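PDB 4E4U: mandalate racemase/muconate lactonizing enzyme from Unidentified, which probably acts as an enolase-superfamily enzyme of the mandelate racemase/muconate lactonizing type, whose substrate is not established. Local coordinates for residues Ala276-Leu281 against Tyr303-Pro308; Ala344-Thr349 against Met372-Arg377. All coordinates share one frame; numbering follows the deposited sequence. Where two conformers were deposited one is given.

Contact 1 (Ala276-Leu281 against Tyr303-Pro308); sequences ASILQL and YAQIAP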
loop_
_atom_site.group_PDB
_atom_site.type_symbol
_atom_site.label_atom_id
_atom_site.label_comp_id
_atom_site.label_asym_id
_atom_site.label_seq_id
_atom_site.Cartn_x
_atom_site.Cartn_y
_atom_site.Cartn_z
ATOM N N ALA A 276 -4.837 17.787 0.786
ATOM C CA ALA A 276 -4.597 19.221 0.640
ATOM C C ALA A 276 -3.280 19.591 1.290
ATOM O O ALA A 276 -2.832 18.921 2.221
ATOM C CB ALA A 276 -5.737 20.023 1.264
ATOM N N SER A 277 -2.669 20.673 0.814
ATOM C CA SER A 277 -1.424 21.169 1.395
ATOM C C SER A 277 -1.599 22.529 2.055
ATOM O O SER A 277 -0.660 23.063 2.641
ATOM C CB SER A 277 -0.333 21.257 0.339
ATOM O OG SER A 277 -0.731 22.118 -0.708
ATOM N N ILE A 278 -2.798 23.092 1.941
ATOM C CA ILE A 278 -3.117 24.382 2.536
ATOM C C ILE A 278 -4.457 24.214 3.238
ATOM O O ILE A 278 -5.451 23.864 2.603
ATOM C CB ILE A 278 -3.194 25.488 1.461
ATOM C CG1 ILE A 278 -1.825 25.675 0.789
ATOM C CG2 ILE A 278 -3.660 26.812 2.059
ATOM C CD1 ILE A 278 -1.879 26.488 -0.501
ATOM N N LEU A 279 -4.469 24.420 4.555
ATOM C CA LEU A 279 -5.656 24.170 5.365
ATOM C C LEU A 279 -6.381 25.456 5.705
ATOM O O LEU A 279 -5.827 26.343 6.366
ATOM C CB LEU A 279 -5.291 23.450 6.660
ATOM C CG LEU A 279 -4.539 22.142 6.526
ATOM C CD1 LEU A 279 -4.448 21.444 7.878
ATOM C CD2 LEU A 279 -5.200 21.237 5.510
ATOM N N GLN A 280 -7.627 25.537 5.260
ATOM C CA GLN A 280 -8.445 26.728 5.413
ATOM C C GLN A 280 -9.448 26.576 6.550
ATOM O O GLN A 280 -10.652 26.783 6.387
ATOM C CB GLN A 280 -9.142 27.036 4.096
ATOM C CG GLN A 280 -8.156 27.233 2.961
ATOM C CD GLN A 280 -8.826 27.399 1.627
ATOM O OE1 GLN A 280 -9.630 26.562 1.215
ATOM N NE2 GLN A 280 -8.488 28.480 0.929
ATOM N N LEU A 281 -8.936 26.230 7.721
ATOM C CA LEU A 281 -9.773 26.150 8.903
ATOM C C LEU A 281 -10.435 27.501 9.184
ATOM O O LEU A 281 -9.844 28.565 8.944
ATOM C CB LEU A 281 -8.928 25.694 10.100
ATOM C CG LEU A 281 -7.785 26.617 10.545
ATOM C CD1 LEU A 281 -8.231 27.665 11.563
ATOM C CD2 LEU A 281 -6.633 25.805 11.113
ATOM N N TYR A 303 4.259 19.220 6.634
ATOM C CA TYR A 303 4.793 20.366 5.882
ATOM C C TYR A 303 3.690 21.074 5.069
ATOM O O TYR A 303 3.932 21.591 3.968
ATOM C CB TYR A 303 5.969 19.986 4.969
ATOM C CG TYR A 303 7.295 19.666 5.633
ATOM C CD1 TYR A 303 7.442 19.580 7.012
ATOM C CD2 TYR A 303 8.422 19.499 4.850
ATOM C CE1 TYR A 303 8.684 19.283 7.583
ATOM C CE2 TYR A 303 9.653 19.198 5.400
ATOM C CZ TYR A 303 9.783 19.102 6.765
ATOM O OH TYR A 303 11.020 18.809 7.299
ATOM N N ALA A 304 2.483 21.088 5.631
ATOM C CA ALA A 304 1.370 21.845 5.077
ATOM C C ALA A 304 1.308 23.213 5.747
ATOM O O ALA A 304 1.924 23.435 6.795
ATOM C CB ALA A 304 0.050 21.079 5.259
ATOM N N GLN A 305 0.549 24.124 5.155
ATOM C CA GLN A 305 0.408 25.469 5.689
ATOM C C GLN A 305 -1.032 25.744 6.079
ATOM O O GLN A 305 -1.954 25.042 5.653
ATOM C CB GLN A 305 0.838 26.497 4.646
ATOM C CG GLN A 305 2.285 26.391 4.233
ATOM C CD GLN A 305 2.608 27.334 3.102
ATOM O OE1 GLN A 305 2.180 27.127 1.954
ATOM N NE2 GLN A 305 3.336 28.410 3.417
ATOM N N ILE A 306 -1.242 26.742 6.930
ATOM C CA ILE A 306 -2.605 27.167 7.224
ATOM C C ILE A 306 -2.905 28.517 6.588
ATOM O O ILE A 306 -2.050 29.401 6.507
ATOM C CB ILE A 306 -2.943 27.205 8.738
ATOM C CG1 ILE A 306 -2.251 28.381 9.435
ATOM C CG2 ILE A 306 -2.615 25.866 9.399
ATOM C CD1 ILE A 306 -2.811 28.673 10.810
ATOM N N ALA A 307 -4.131 28.638 6.106
ATOM C CA ALA A 307 -4.630 29.862 5.494
ATOM C C ALA A 307 -6.067 30.015 5.961
ATOM O O ALA A 307 -6.999 29.608 5.262
ATOM C CB ALA A 307 -4.567 29.765 3.980
ATOM N N PRO A 308 -6.260 30.567 7.166
ATOM C CA PRO A 308 -7.602 30.505 7.754
ATOM C C PRO A 308 -8.667 31.207 6.920
ATOM O O PRO A 308 -8.447 32.275 6.331
ATOM C CB PRO A 308 -7.431 31.197 9.108
ATOM C CG PRO A 308 -5.980 31.029 9.433
ATOM C CD PRO A 308 -5.275 31.135 8.101
HETATM O O HOH W 1 1.473 24.425 1.377
HETATM O O HOH W 2 -8.427 30.789 3.015
#
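With Ile278 CG2 anti to the backbone N and CG1 anti to the carbonyl carbon (chi1 -63°), the methyl branch CG2 meets Ala307 CB at 3.6 Å. Gln280 has CG anti to its carbonyl carbon (chi1 -58°), which brings CG to 3.5 Å from Ala307 O; CB, placed by the backbone, lies as near. The backbones between these groups run parallel, joined by three hydrogen bonds. Gln305 N donates to Ser277 O, and Leu279 N donates to Gln305 O at 2.8 Å. Ala307 N then reaches Leu279 O at 2.9 Å, almost straight at its hydrogen (176°) but above the carbonyl plane. This is one beta-alpha-beta unit of the enolase-superfamily barrel: strand 278-279 leads through helix 289-301 to strand 305-306, its neighbour in the sheet. Leu279 and Ile306 point to the helix-covered face, where Leu279 packs on Ile295 and Ala299 of the connecting helix and on Phe267 of helix 263-272. Ile278 and Gln305 point to the other face. Gln280 CA adds a short CA-H...O contact to Ala307 O at 3.2 Å, and water 2 donates to the same oxygen while accepting a weak bond from Gln280 NE2, whose stronger partner is Glu233 OE1. Water 1 donates both to Ser277 O and to Gln305 OE1, tying the buried amide to the backbone just before strand 278-279. Gln305 OE1 also accepts a hydrogen bond from Gln178 NE2 of a second subunit, and Ser277 O holds two donors, water 1 and Gln305 N at 3.0 Å.

Contact 2 (Ala344-Thr349 against Met372-Arg377); sequences AEVVKT and MDVVKR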
loop_
_atom_site.group_PDB
_atom_site.type_symbol
_atom_site.label_atom_id
_atom_site.label_comp_id
_atom_site.label_asym_id
_atom_site.label_seq_id
_atom_site.Cartn_x
_atom_site.Cartn_y
_atom_site.Cartn_z
ATOM N N ALA A 344 -16.052 47.260 10.645
ATOM C CA ALA A 344 -15.456 48.252 11.524
ATOM C C ALA A 344 -16.524 48.847 12.435
ATOM O O ALA A 344 -16.270 49.120 13.608
ATOM C CB ALA A 344 -14.786 49.345 10.709
ATOM N N GLU A 345 -17.723 49.043 11.901
ATOM C CA GLU A 345 -18.778 49.722 12.648
ATOM C C GLU A 345 -19.224 48.941 13.885
ATOM O O GLU A 345 -19.560 49.522 14.917
ATOM C CB GLU A 345 -19.982 49.986 11.745
ATOM C CG GLU A 345 -20.975 50.965 12.350
ATOM C CD GLU A 345 -22.205 51.165 11.492
ATOM O OE1 GLU A 345 -22.299 50.524 10.421
ATOM O OE2 GLU A 345 -23.081 51.962 11.891
ATOM N N VAL A 346 -19.226 47.618 13.782
ATOM C CA VAL A 346 -19.791 46.789 14.838
ATOM C C VAL A 346 -18.840 46.570 16.028
ATOM O O VAL A 346 -19.235 45.999 17.048
ATOM C CB VAL A 346 -20.310 45.447 14.268
ATOM C CG1 VAL A 346 -19.170 44.463 14.059
ATOM C CG2 VAL A 346 -21.402 44.868 15.155
ATOM N N VAL A 347 -17.601 47.046 15.914
ATOM C CA VAL A 347 -16.641 46.906 17.015
ATOM C C VAL A 347 -16.120 48.259 17.497
ATOM O O VAL A 347 -16.211 49.260 16.782
ATOM C CB VAL A 347 -15.449 45.989 16.657
ATOM C CG1 VAL A 347 -15.908 44.541 16.496
ATOM C CG2 VAL A 347 -14.730 46.500 15.411
ATOM N N LYS A 348 -15.576 48.282 18.713
ATOM C CA LYS A 348 -15.060 49.514 19.310
ATOM C C LYS A 348 -13.753 49.951 18.653
ATOM O O LYS A 348 -13.535 51.136 18.408
ATOM C CB LYS A 348 -14.851 49.331 20.815
ATOM C CG LYS A 348 -16.117 48.964 21.587
ATOM C CD LYS A 348 -17.099 50.120 21.659
ATOM C CE LYS A 348 -16.622 51.203 22.622
ATOM N NZ LYS A 348 -17.566 52.360 22.703
ATOM N N THR A 349 -12.881 48.983 18.386
ATOM C CA THR A 349 -11.600 49.237 17.738
ATOM C C THR A 349 -11.480 48.303 16.540
ATOM O O THR A 349 -11.320 47.103 16.704
ATOM C CB THR A 349 -10.424 48.960 18.695
ATOM O OG1 THR A 349 -10.494 49.845 19.818
ATOM C CG2 THR A 349 -9.088 49.156 17.985
ATOM N N MET A 372 -21.945 47.685 21.484
ATOM C CA MET A 372 -23.280 47.169 21.769
ATOM C C MET A 372 -24.406 48.071 21.277
ATOM O O MET A 372 -25.505 47.593 21.004
ATOM C CB MET A 372 -23.446 46.852 23.257
ATOM C CG MET A 372 -22.552 45.715 23.728
ATOM S SD MET A 372 -22.584 44.266 22.643
ATOM C CE MET A 372 -24.281 43.732 22.832
ATOM N N ASP A 373 -24.146 49.365 21.150
ATOM C CA ASP A 373 -25.165 50.247 20.603
ATOM C C ASP A 373 -25.414 49.919 19.128
ATOM O O ASP A 373 -26.558 49.882 18.675
ATOM C CB ASP A 373 -24.773 51.709 20.799
ATOM C CG ASP A 373 -24.720 52.106 22.263
ATOM O OD1 ASP A 373 -25.597 51.664 23.040
ATOM O OD2 ASP A 373 -23.804 52.859 22.642
ATOM N N VAL A 374 -24.344 49.646 18.388
ATOM C CA VAL A 374 -24.473 49.242 16.991
ATOM C C VAL A 374 -25.129 47.866 16.888
ATOM O O VAL A 374 -26.036 47.663 16.075
ATOM C CB VAL A 374 -23.107 49.251 16.273
ATOM C CG1 VAL A 374 -23.232 48.695 14.857
ATOM C CG2 VAL A 374 -22.529 50.665 16.260
ATOM N N VAL A 375 -24.679 46.928 17.718
ATOM C CA VAL A 375 -25.275 45.595 17.765
ATOM C C VAL A 375 -26.787 45.670 17.986
ATOM O O VAL A 375 -27.555 45.032 17.262
ATOM C CB VAL A 375 -24.622 44.722 18.856
ATOM C CG1 VAL A 375 -25.412 43.437 19.072
ATOM C CG2 VAL A 375 -23.184 44.403 18.481
ATOM N N LYS A 376 -27.213 46.459 18.968
ATOM C CA LYS A 376 -28.638 46.571 19.273
ATOM C C LYS A 376 -29.453 47.104 18.093
ATOM O O LYS A 376 -30.581 46.666 17.864
ATOM C CB LYS A 376 -28.872 47.438 20.513
ATOM C CG LYS A 376 -28.346 46.827 21.805
ATOM C CD LYS A 376 -28.494 47.789 22.978
ATOM C CE LYS A 376 -27.570 47.399 24.124
ATOM N NZ LYS A 376 -28.018 47.982 25.421
ATOM N N ARG A 377 -28.877 48.036 17.339
ATOM C CA ARG A 377 -29.570 48.622 16.195
ATOM C C ARG A 377 -29.678 47.656 15.013
ATOM O O ARG A 377 -30.478 47.878 14.104
ATOM C CB ARG A 377 -28.887 49.920 15.744
ATOM C CG ARG A 377 -28.916 51.045 16.770
ATOM C CD ARG A 377 -28.678 52.405 16.119
ATOM N NE ARG A 377 -27.438 52.447 15.345
ATOM C CZ ARG A 377 -26.242 52.710 15.867
ATOM N NH1 ARG A 377 -26.120 52.939 17.167
ATOM N NH2 ARG A 377 -25.165 52.735 15.094
HETATM O O HOH W 3 -25.678 51.662 12.234
#
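The backbones approach most closely at Val346 and Val374, whose CA atoms are 5.7 Å apart, and no direct hydrogen bond crosses between them. The contact sets residues 344-349, which carry on from helix 341-345, against the short helix 372-377; both segments follow strand 333-335, late in the C-terminal barrel domain of the enolase superfamily. Val374 is the central side chain: its CB points at the other segment, and both methyls face the Glu345 carbonyl oxygen, CG2 at 3.5 Å from Glu345 O and CG1 a little farther. CG1, anti to the backbone N (chi1 174°), also lies 3.9 Å from Val346 CA and touches Glu345 CG. At the next residue, Val375 CG2 meets Val346 CG2 at 3.8 Å. Val375 in turn packs on His9 and Val11 of strand 3-12, and Val346 on Pro314, so this apolar patch reaches from the N-terminal domain to helix 314-325. At the solvent-exposed edge, Glu345 runs out extended and crosses Arg377 at about a right angle, the carboxylate and guanidinium planes 42° apart. The charge pairing is long, and Val374 CA lies over one face of the guanidinium, toward its rim. Glu345 OE2 stands at the guanidinium edge, 3.9 Å from Arg377 NH2, while water 3 bridges the gap, donating to Glu345 OE2 at 2.6 Å and accepting from Arg377 NH2 at 3.1 Å.

In the fold
Contact 1 (276-281 with 303-308) and contact 2 (344-349 with 372-377) follow one another along the chain on opposite sides of its centre. Their centres are 32 Å apart and their nearest atoms about 17 Å, so they do not touch. Helix 314-325 lies between them in sequence and reaches both, with Leu323 on Leu281 and Ile306 of contact 1. Contact 1 lies within the barrel wall and also meets other subunits, whereas contact 2 lies near the N-terminal domain and no other chain touches it. In this superfamily the active site lies at the C-terminal ends of the barrel strands. The dithiol, probably a bound reagent, sits beside Tyr132, Cys151, Glu154, Asn155 and Leu158, outside both contacts; these do not by themselves define that site.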